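Local coordinates for protein glutamine amido transferase (Methylobacillus flagellatus, PDB 3M3P) that is a member of the glutamine amidotransferase family and folds as an alpha/beta protein built around one large mixed beta-sheet, at residues A[17-22]-A[225-230]; A[116-121]-A[126-131]; A[152-157]-A[171-176]. One frame throughout, in Å; residues are numbered along the deposited sequence.

How the contacts relate
Contacts 2 and 3 share one part of the mixed sheet. Strands 113-118 and 150-156 are neighbours there, joined by probable hydrogen bonds from Trp117 N to Arg155 O and from Gln119 N to Ile153 O, both 2.9 Å, and the two contact centres lie about 10 Å apart. Contact 1 is farther off, its centre about 18 Å from that of contact 2 and 16 Å from that of contact 3. Trp228 bridges the gap, its CZ3 packing 4.1 Å from Leu128 CD2 and 4.3 Å from Phe173 CE1. Gly87, Cys89 and Gly91 are consistent with a nucleophile elbow, as in related amidotransferases; contact 3 lies beside it in space, the side chains of Gln174 and His176 touching Cys89.

Contact 1: residues A[17-22]-A[225-230]; sequences PGHFGD and LNRWAE
His19 sets its imidazole edge against the Glu230 carboxylate: NE2 donates to Glu230 OE2 over 2.8 Å, with the oxygen close to the ring plane and an N-H...O angle of 160°. The hydrogen comes in on the anti side of OE2, about 30° out of the carboxylate plane. Asn226 covers one face of the same ring, its amide lying almost parallel to the imidazole and its CB making a CH-pi contact 4.1 Å from the His19 ring centroid. A histidine suits this place because its two nitrogens can bond Glu230 and Gln180 at once, the latter through ND1, while its flat face accepts the amide.

Behind this first shell stands Arg227, one turn before Glu230. It holds the carboxylate side-on, NE to Glu230 OE1 at 2.8 Å and NH1 to Glu230 OE2 at 2.9 Å, so OE2 takes two donors from one face while the salt bridge fixes the carboxylate's rotation. Bends at chi2 and chi3 bring the guanidinium round, one face over Asn226 CB and its edge to Glu230.

The axes of segments 18-22 and 225-230 approach to 10.8 Å and cross at -59°. Phe20 packs on strand 6-10 and Tyr233, Trp228 on strand 134-140.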
loop_
_atom_site.group_PDB
_atom_site.type_symbol
_atom_site.label_atom_id
_atom_site.label_comp_id
_atom_site.label_asym_id
_atom_site.label_seq_id
_atom_site.Cartn_x
_atom_site.Cartn_y
_atom_site.Cartn_z
ATOM N N PRO A 17 -8.505 5.884 0.802
ATOM C CA PRO A 17 -8.473 4.427 0.971
ATOM C C PRO A 17 -8.839 3.621 -0.277
ATOM O O PRO A 17 -8.509 2.425 -0.373
ATOM C CB PRO A 17 -9.512 4.192 2.065
ATOM C CG PRO A 17 -9.597 5.458 2.759
ATOM C CD PRO A 17 -9.422 6.514 1.734
ATOM N N GLY A 18 -9.566 4.220 -1.223
ATOM C CA GLY A 18 -9.824 3.524 -2.473
ATOM C C GLY A 18 -10.607 2.238 -2.222
ATOM O O GLY A 18 -11.516 2.167 -1.378
ATOM N N HIS A 19 -10.218 1.193 -2.944
ATOM C CA HIS A 19 -10.846 -0.064 -2.869
ATOM C C HIS A 19 -10.791 -0.668 -1.451
ATOM O O HIS A 19 -11.620 -1.484 -1.079
ATOM C CB HIS A 19 -10.226 -1.038 -3.886
ATOM C CG HIS A 19 -11.160 -2.075 -4.300
ATOM N ND1 HIS A 19 -12.331 -1.723 -4.951
ATOM C CD2 HIS A 19 -11.195 -3.414 -4.100
ATOM C CE1 HIS A 19 -13.030 -2.826 -5.168
ATOM N NE2 HIS A 19 -12.346 -3.872 -4.708
ATOM N N PHE A 20 -9.717 -0.359 -0.714
ATOM C CA PHE A 20 -9.564 -0.822 0.648
ATOM C C PHE A 20 -10.732 -0.339 1.529
ATOM O O PHE A 20 -11.300 -1.070 2.344
ATOM C CB PHE A 20 -8.192 -0.409 1.224
ATOM C CG PHE A 20 -7.931 -0.902 2.604
ATOM C CD1 PHE A 20 -7.825 -2.252 2.882
ATOM C CD2 PHE A 20 -7.815 -0.015 3.651
ATOM C CE1 PHE A 20 -7.560 -2.710 4.175
ATOM C CE2 PHE A 20 -7.539 -0.434 4.938
ATOM C CZ PHE A 20 -7.406 -1.802 5.214
ATOM N N GLY A 21 -11.074 0.935 1.433
ATOM C CA GLY A 21 -12.207 1.486 2.144
ATOM C C GLY A 21 -13.508 0.822 1.789
ATOM O O GLY A 21 -14.309 0.507 2.665
ATOM N N ASP A 22 -13.746 0.633 0.508
ATOM C CA ASP A 22 -14.947 -0.041 0.076
ATOM C C ASP A 22 -14.991 -1.491 0.580
ATOM O O ASP A 22 -16.043 -1.971 0.970
ATOM C CB ASP A 22 -15.031 -0.054 -1.469
ATOM C CG ASP A 22 -15.584 1.229 -2.080
ATOM O OD1 ASP A 22 -15.642 2.256 -1.433
ATOM O OD2 ASP A 22 -15.782 1.139 -3.329
ATOM N N LEU A 225 -7.636 -6.072 -11.328
ATOM C CA LEU A 225 -6.893 -5.699 -10.147
ATOM C C LEU A 225 -7.736 -5.833 -8.888
ATOM O O LEU A 225 -7.291 -6.383 -7.880
ATOM C CB LEU A 225 -6.380 -4.257 -10.281
ATOM C CG LEU A 225 -5.711 -3.660 -9.057
ATOM C CD1 LEU A 225 -4.481 -4.497 -8.626
ATOM C CD2 LEU A 225 -5.299 -2.213 -9.344
ATOM N N ASN A 226 -8.966 -5.361 -8.941
ATOM C CA ASN A 226 -9.882 -5.398 -7.771
ATOM C C ASN A 226 -9.998 -6.815 -7.255
ATOM O O ASN A 226 -10.010 -7.043 -6.037
ATOM C CB ASN A 226 -11.277 -4.838 -8.066
ATOM C CG ASN A 226 -11.328 -3.310 -8.242
ATOM O OD1 ASN A 226 -10.425 -2.488 -7.823
ATOM N ND2 ASN A 226 -12.398 -2.902 -8.821
ATOM N N ARG A 227 -10.083 -7.771 -8.140
ATOM C CA ARG A 227 -10.331 -9.182 -7.694
ATOM C C ARG A 227 -9.178 -9.724 -6.898
ATOM O O ARG A 227 -9.441 -10.351 -5.856
ATOM C CB ARG A 227 -10.694 -10.056 -8.863
ATOM C CG ARG A 227 -12.084 -9.673 -9.481
ATOM C CD ARG A 227 -13.356 -9.610 -8.443
ATOM N NE ARG A 227 -13.655 -8.343 -7.705
ATOM C CZ ARG A 227 -14.200 -7.239 -8.238
ATOM N NH1 ARG A 227 -14.475 -6.192 -7.440
ATOM N NH2 ARG A 227 -14.466 -7.166 -9.550
ATOM N N TRP A 228 -7.926 -9.571 -7.315
ATOM C CA TRP A 228 -6.828 -10.099 -6.507
ATOM C C TRP A 228 -6.483 -9.168 -5.340
ATOM O O TRP A 228 -6.059 -9.659 -4.306
ATOM C CB TRP A 228 -5.594 -10.527 -7.359
ATOM C CG TRP A 228 -4.775 -9.438 -7.991
ATOM C CD1 TRP A 228 -4.916 -8.906 -9.229
ATOM C CD2 TRP A 228 -3.656 -8.756 -7.402
ATOM N NE1 TRP A 228 -3.966 -7.962 -9.461
ATOM C CE2 TRP A 228 -3.173 -7.830 -8.358
ATOM C CE3 TRP A 228 -2.999 -8.832 -6.160
ATOM C CZ2 TRP A 228 -2.082 -6.994 -8.105
ATOM C CZ3 TRP A 228 -1.911 -7.986 -5.913
ATOM C CH2 TRP A 228 -1.475 -7.077 -6.872
ATOM N N ALA A 229 -6.735 -7.885 -5.437
ATOM C CA ALA A 229 -6.635 -7.026 -4.277
ATOM C C ALA A 229 -7.556 -7.496 -3.197
ATOM O O ALA A 229 -7.184 -7.488 -2.024
ATOM C CB ALA A 229 -6.943 -5.532 -4.663
ATOM N N GLU A 230 -8.772 -7.889 -3.562
ATOM C CA GLU A 230 -9.717 -8.388 -2.577
ATOM C C GLU A 230 -9.193 -9.675 -1.934
ATOM O O GLU A 230 -9.455 -9.926 -0.742
ATOM C CB GLU A 230 -11.087 -8.624 -3.212
ATOM C CG GLU A 230 -11.826 -7.304 -3.443
ATOM C CD GLU A 230 -12.996 -7.421 -4.401
ATOM O OE1 GLU A 230 -13.256 -8.531 -4.936
ATOM O OE2 GLU A 230 -13.644 -6.363 -4.652
#

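Contact 2: residues A[116-121]-A[126-131]; sequences AWPQHV and EWLGTW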
loop_
_atom_site.group_PDB
_atom_site.type_symbol
_atom_site.label_atom_id
_atom_site.label_comp_id
_atom_site.label_asym_id
_atom_site.label_seq_id
_atom_site.Cartn_x
_atom_site.Cartn_y
_atom_site.Cartn_z
ATOM N N ALA A 116 4.305 -8.008 -13.530
ATOM C CA ALA A 116 4.973 -8.465 -12.317
ATOM C C ALA A 116 4.763 -9.968 -12.129
ATOM O O ALA A 116 3.825 -10.567 -12.663
ATOM C CB ALA A 116 4.545 -7.646 -11.100
ATOM N N TRP A 117 5.680 -10.550 -11.390
ATOM C CA TRP A 117 5.729 -12.010 -11.154
ATOM C C TRP A 117 5.899 -12.272 -9.695
ATOM O O TRP A 117 6.858 -11.789 -9.083
ATOM C CB TRP A 117 6.880 -12.642 -11.974
ATOM C CG TRP A 117 6.666 -12.448 -13.424
ATOM C CD1 TRP A 117 5.942 -13.252 -14.251
ATOM C CD2 TRP A 117 7.078 -11.342 -14.188
ATOM N NE1 TRP A 117 5.905 -12.706 -15.523
ATOM C CE2 TRP A 117 6.615 -11.551 -15.516
ATOM C CE3 TRP A 117 7.814 -10.221 -13.904
ATOM C CZ2 TRP A 117 6.876 -10.622 -16.552
ATOM C CZ3 TRP A 117 8.070 -9.280 -14.949
ATOM C CH2 TRP A 117 7.581 -9.512 -16.228
ATOM N N PRO A 118 5.000 -13.089 -9.107
ATOM C CA PRO A 118 5.227 -13.537 -7.746
ATOM C C PRO A 118 6.568 -14.267 -7.653
ATOM O O PRO A 118 6.922 -15.010 -8.558
ATOM C CB PRO A 118 4.028 -14.478 -7.480
ATOM C CG PRO A 118 2.934 -13.954 -8.367
ATOM C CD PRO A 118 3.662 -13.483 -9.596
ATOM N N GLN A 119 7.234 -14.155 -6.511
ATOM C CA GLN A 119 8.317 -15.049 -6.189
ATOM C C GLN A 119 7.757 -16.423 -5.914
ATOM O O GLN A 119 6.603 -16.541 -5.464
ATOM C CB GLN A 119 9.082 -14.532 -4.967
ATOM C CG GLN A 119 9.912 -13.255 -5.220
ATOM C CD GLN A 119 11.030 -13.413 -6.165
ATOM O OE1 GLN A 119 11.004 -12.748 -7.160
ATOM N NE2 GLN A 119 12.084 -14.193 -5.836
ATOM N N HIS A 120 8.533 -17.443 -6.241
ATOM C CA HIS A 120 8.062 -18.835 -6.100
ATOM C C HIS A 120 8.257 -19.329 -4.687
ATOM O O HIS A 120 9.120 -20.190 -4.444
ATOM C CB HIS A 120 8.761 -19.673 -7.142
ATOM C CG HIS A 120 8.358 -19.333 -8.531
ATOM N ND1 HIS A 120 8.759 -20.066 -9.625
ATOM C CD2 HIS A 120 7.571 -18.343 -9.008
ATOM C CE1 HIS A 120 8.236 -19.527 -10.713
ATOM N NE2 HIS A 120 7.488 -18.501 -10.367
ATOM N N VAL A 121 7.451 -18.757 -3.796
ATOM C CA VAL A 121 7.432 -19.043 -2.379
ATOM C C VAL A 121 5.975 -19.254 -1.941
ATOM O O VAL A 121 5.066 -18.685 -2.520
ATOM C CB VAL A 121 8.163 -17.952 -1.553
ATOM C CG1 VAL A 121 9.672 -17.941 -1.937
ATOM C CG2 VAL A 121 7.531 -16.568 -1.672
ATOM N N GLU A 126 -0.178 -17.786 -0.822
ATOM C CA GLU A 126 -1.125 -17.491 0.285
ATOM C C GLU A 126 -1.705 -16.090 0.194
ATOM O O GLU A 126 -2.944 -15.921 0.300
ATOM C CB GLU A 126 -0.416 -17.680 1.621
ATOM C CG GLU A 126 -1.317 -17.408 2.823
ATOM C CD GLU A 126 -0.763 -17.755 4.172
ATOM O OE1 GLU A 126 0.315 -18.389 4.258
ATOM O OE2 GLU A 126 -1.462 -17.420 5.183
ATOM N N TRP A 127 -0.840 -15.095 0.016
ATOM C CA TRP A 127 -1.260 -13.700 0.063
ATOM C C TRP A 127 -1.761 -13.173 -1.272
ATOM O O TRP A 127 -2.729 -12.424 -1.273
ATOM C CB TRP A 127 -0.117 -12.838 0.589
ATOM C CG TRP A 127 0.066 -12.966 2.069
ATOM C CD1 TRP A 127 0.777 -13.909 2.697
ATOM C CD2 TRP A 127 -0.534 -12.150 3.076
ATOM N NE1 TRP A 127 0.649 -13.769 4.078
ATOM C CE2 TRP A 127 -0.137 -12.674 4.319
ATOM C CE3 TRP A 127 -1.380 -11.027 3.057
ATOM C CZ2 TRP A 127 -0.513 -12.081 5.544
ATOM C CZ3 TRP A 127 -1.738 -10.447 4.260
ATOM C CH2 TRP A 127 -1.304 -10.971 5.476
ATOM N N LEU A 128 -1.175 -13.591 -2.400
ATOM C CA LEU A 128 -1.568 -13.068 -3.742
ATOM C C LEU A 128 -2.539 -14.009 -4.464
ATOM O O LEU A 128 -3.219 -13.558 -5.406
ATOM C CB LEU A 128 -0.333 -12.865 -4.604
ATOM C CG LEU A 128 0.760 -12.002 -4.000
ATOM C CD1 LEU A 128 1.956 -11.952 -4.937
ATOM C CD2 LEU A 128 0.222 -10.596 -3.645
ATOM N N GLY A 129 -2.600 -15.273 -4.075
ATOM C CA GLY A 129 -3.563 -16.202 -4.658
ATOM C C GLY A 129 -3.023 -17.091 -5.768
ATOM O O GLY A 129 -3.713 -17.994 -6.259
ATOM N N THR A 130 -1.788 -16.838 -6.215
ATOM C CA THR A 130 -1.312 -17.455 -7.459
ATOM C C THR A 130 0.207 -17.188 -7.551
ATOM O O THR A 130 0.741 -16.294 -6.899
ATOM C CB THR A 130 -1.997 -16.797 -8.707
ATOM O OG1 THR A 130 -1.670 -17.523 -9.907
ATOM C CG2 THR A 130 -1.661 -15.384 -8.860
ATOM N N TRP A 131 0.863 -17.946 -8.430
ATOM C CA TRP A 131 2.173 -17.570 -8.953
ATOM C C TRP A 131 2.117 -17.039 -10.387
ATOM O O TRP A 131 3.170 -16.755 -10.944
ATOM C CB TRP A 131 3.220 -18.713 -8.903
ATOM C CG TRP A 131 3.700 -19.131 -7.531
ATOM C CD1 TRP A 131 3.368 -18.586 -6.332
ATOM C CD2 TRP A 131 4.590 -20.201 -7.239
ATOM N NE1 TRP A 131 3.990 -19.247 -5.288
ATOM C CE2 TRP A 131 4.749 -20.261 -5.839
ATOM C CE3 TRP A 131 5.308 -21.087 -8.038
ATOM C CZ2 TRP A 131 5.574 -21.197 -5.234
ATOM C CZ3 TRP A 131 6.127 -21.986 -7.458
ATOM C CH2 TRP A 131 6.273 -22.039 -6.071
HETATM O O HOH W 1 5.933 -16.162 -10.828
#
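Leu128, in the last turn of helix 122-128, starts the contact by laying its CD1 methyl against Pro118 CG at 4.1 Å; both are compact apolar groups suited to the buried side of the strand end. Gly129 then takes the chain out of the helix with positive phi (98°), where any side chain would jam against the preceding carbonyl. Thr130 meets the same proline through its backbone: its O lies 3.5 Å from Pro118 CG and is buried without a polar partner in the model, while its OG1 is hydrogen-bonded to Asp132 N.

Trp131 gives the largest single share of the surface. With CG anti to its carbonyl carbon (chi1 -69°), the indole turns one face to Gln119 O and His120 and its N-H edge to Val121 O. The His120 imidazole forms an offset stack on its six-membered ring, centroids 4.5 Å apart and planes 5° from parallel, and His120 CA adds a CH-pi contact over the same ring. Trp131 NE1 donates to Val121 O at 3.0 Å; this bond is bent, reaching the oxygen from well above the carbonyl plane. A broad ring with a single N-H thus serves as both platform and clasp. Water 1 completes the closure, donating to Pro118 O (2.7 Å) and Trp131 O and bonding to His120 NE2.

His120 is the centre of an inverse gamma turn, closed by a weak Val121 N to Gln119 O bond, and Val121 is the N-cap of helix 122-128. The whole is a strand-turn-helix unit whose exit loop folds back on its entry turn before the chain rejoins the sheet as strand 134-140, antiparallel to strand 113-118.

Contact 3: residues A[152-157]-A[171-176]; sequences HILRSE and IGFQCH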
loop_
_atom_site.group_PDB
_atom_site.type_symbol
_atom_site.label_atom_id
_atom_site.label_comp_id
_atom_site.label_asym_id
_atom_site.label_seq_id
_atom_site.Cartn_x
_atom_site.Cartn_y
_atom_site.Cartn_z
ATOM N N HIS A 152 10.134 -11.701 0.697
ATOM C CA HIS A 152 9.891 -11.114 -0.616
ATOM C C HIS A 152 8.941 -11.990 -1.447
ATOM O O HIS A 152 9.183 -13.166 -1.637
ATOM C CB HIS A 152 11.249 -11.010 -1.292
ATOM C CG HIS A 152 11.200 -10.472 -2.677
ATOM N ND1 HIS A 152 12.039 -10.939 -3.659
ATOM C CD2 HIS A 152 10.490 -9.466 -3.219
ATOM C CE1 HIS A 152 11.838 -10.231 -4.771
ATOM N NE2 HIS A 152 10.919 -9.317 -4.529
ATOM N N ILE A 153 7.853 -11.374 -1.941
ATOM C CA ILE A 153 6.841 -12.156 -2.651
ATOM C C ILE A 153 6.475 -11.701 -4.067
ATOM O O ILE A 153 5.699 -12.383 -4.724
ATOM C CB ILE A 153 5.556 -12.247 -1.825
ATOM C CG1 ILE A 153 4.874 -10.904 -1.591
ATOM C CG2 ILE A 153 5.714 -13.008 -0.435
ATOM C CD1 ILE A 153 3.412 -11.027 -1.081
ATOM N N LEU A 154 7.010 -10.588 -4.557
ATOM C CA LEU A 154 6.581 -10.020 -5.848
ATOM C C LEU A 154 7.639 -9.111 -6.391
ATOM O O LEU A 154 8.253 -8.346 -5.645
ATOM C CB LEU A 154 5.252 -9.315 -5.665
ATOM C CG LEU A 154 4.524 -8.745 -6.825
ATOM C CD1 LEU A 154 4.070 -9.845 -7.815
ATOM C CD2 LEU A 154 3.266 -7.911 -6.315
ATOM N N ARG A 155 7.885 -9.213 -7.710
ATOM C CA ARG A 155 8.869 -8.413 -8.437
ATOM C C ARG A 155 8.374 -7.944 -9.792
ATOM O O ARG A 155 7.569 -8.589 -10.422
ATOM C CB ARG A 155 10.179 -9.214 -8.655
ATOM C CG ARG A 155 10.018 -10.520 -9.428
ATOM C CD ARG A 155 11.338 -11.098 -9.797
ATOM N NE ARG A 155 11.674 -10.508 -11.060
ATOM C CZ ARG A 155 11.246 -10.934 -12.237
ATOM N NH1 ARG A 155 11.521 -10.220 -13.354
ATOM N NH2 ARG A 155 10.500 -12.007 -12.305
ATOM N N SER A 156 8.932 -6.829 -10.257
ATOM C CA SER A 156 8.804 -6.390 -11.668
ATOM C C SER A 156 10.189 -6.205 -12.244
ATOM O O SER A 156 11.172 -6.159 -11.534
ATOM C CB SER A 156 7.989 -5.088 -11.761
ATOM O OG SER A 156 8.813 -4.042 -11.264
ATOM N N GLU A 157 10.276 -5.993 -13.568
ATOM C CA GLU A 157 11.571 -5.819 -14.199
ATOM C C GLU A 157 12.345 -4.655 -13.629
ATOM O O GLU A 157 13.527 -4.792 -13.304
ATOM C CB GLU A 157 11.411 -5.592 -15.717
ATOM C CG GLU A 157 12.732 -5.325 -16.399
ATOM C CD GLU A 157 12.647 -5.218 -17.909
ATOM O OE1 GLU A 157 11.526 -5.241 -18.465
ATOM O OE2 GLU A 157 13.781 -5.119 -18.458
ATOM N N ILE A 171 1.836 -6.746 5.468
ATOM C CA ILE A 171 2.168 -6.806 4.064
ATOM C C ILE A 171 2.438 -5.404 3.540
ATOM O O ILE A 171 1.656 -4.469 3.810
ATOM C CB ILE A 171 1.091 -7.619 3.241
ATOM C CG1 ILE A 171 1.596 -7.832 1.812
ATOM C CG2 ILE A 171 -0.311 -6.964 3.261
ATOM C CD1 ILE A 171 0.781 -8.886 0.997
ATOM N N GLY A 172 3.505 -5.224 2.774
ATOM C CA GLY A 172 3.835 -3.965 2.146
ATOM C C GLY A 172 3.927 -4.120 0.662
ATOM O O GLY A 172 4.490 -5.125 0.187
ATOM N N PHE A 173 3.391 -3.126 -0.055
ATOM C CA PHE A 173 3.409 -3.080 -1.522
ATOM C C PHE A 173 4.037 -1.792 -1.996
ATOM O O PHE A 173 3.784 -0.721 -1.424
ATOM C CB PHE A 173 1.980 -3.109 -2.059
ATOM C CG PHE A 173 1.299 -4.461 -1.977
ATOM C CD1 PHE A 173 1.427 -5.385 -2.963
ATOM C CD2 PHE A 173 0.496 -4.775 -0.863
ATOM C CE1 PHE A 173 0.783 -6.615 -2.876
ATOM C CE2 PHE A 173 -0.181 -6.008 -0.785
ATOM C CZ PHE A 173 0.024 -6.924 -1.770
ATOM N N GLN A 174 4.775 -1.895 -3.112
ATOM C CA GLN A 174 5.224 -0.715 -3.848
ATOM C C GLN A 174 4.164 -0.188 -4.756
ATOM O O GLN A 174 4.090 1.013 -5.020
ATOM C CB GLN A 174 6.530 -1.012 -4.586
ATOM C CG GLN A 174 7.168 0.221 -5.222
ATOM C CD GLN A 174 7.503 1.262 -4.201
ATOM O OE1 GLN A 174 8.493 1.161 -3.434
ATOM N NE2 GLN A 174 6.692 2.351 -4.184
ATOM N N CYS A 175 3.385 -1.080 -5.332
ATOM C CA CYS A 175 2.297 -0.776 -6.217
ATOM C C CYS A 175 1.052 -0.361 -5.415
ATOM O O CYS A 175 1.047 -0.424 -4.178
ATOM C CB CYS A 175 1.985 -2.009 -7.065
ATOM S SG CYS A 175 1.549 -3.483 -6.143
ATOM N N HIS A 176 0.004 0.075 -6.128
ATOM C CA HIS A 176 -1.247 0.501 -5.570
ATOM C C HIS A 176 -2.276 -0.582 -5.837
ATOM O O HIS A 176 -2.865 -0.628 -6.930
ATOM C CB HIS A 176 -1.724 1.791 -6.237
ATOM C CG HIS A 176 -0.924 3.006 -5.897
ATOM N ND1 HIS A 176 -1.223 3.776 -4.787
ATOM C CD2 HIS A 176 0.095 3.620 -6.543
ATOM C CE1 HIS A 176 -0.387 4.810 -4.748
ATOM N NE2 HIS A 176 0.438 4.722 -5.785
#
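Two strands of the mixed sheet that are not direct neighbours meet here through side chains alone: Ile153 and Leu154 of strand 150-156 reach over the intervening strand 161-166 to Ile171 and Phe173 of strand 170-173. The nearest CA atoms, those of Leu154 and Phe173, are 8.8 Å apart, and no hydrogen bond passes between the segments.

Two apolar pairs carry the contact. The CD1 methyls of Ile153 and Ile171 meet end to end at 4.0 Å, the two side chains crossing at about a right angle. Ile171 achieves this with CG1 anti to its backbone N (chi1 -171°) and an extended chain, which carries its terminal methyl well away from its strand. Farther along, Leu154 sets its CD2 methyl at the edge of the Phe173 ring, close to the ring plane, 4.4 Å from CE1 of Phe173; the contact is grazing. Long or broad apolar residues suit all four places, because the two side chains of a pair together must bridge the intervening strand.

At Ile153 a psi of -4° breaks the regular alternation of the strand, which is consistent with both Ile153 and the next residue, Leu154, facing this way. Ile171 and Phe173, two apart in a regular strand, fall on one side in the ordinary manner.

On the middle strand 161-166, Ala163 touches Phe173 and Val165 touches Ile171. Helix 122-128 packs against this part of the sheet, Ala124 and Leu128 touching Ile153 and Trp127 touching Ile171, while Leu154 also meets Leu136 of strand 134-140.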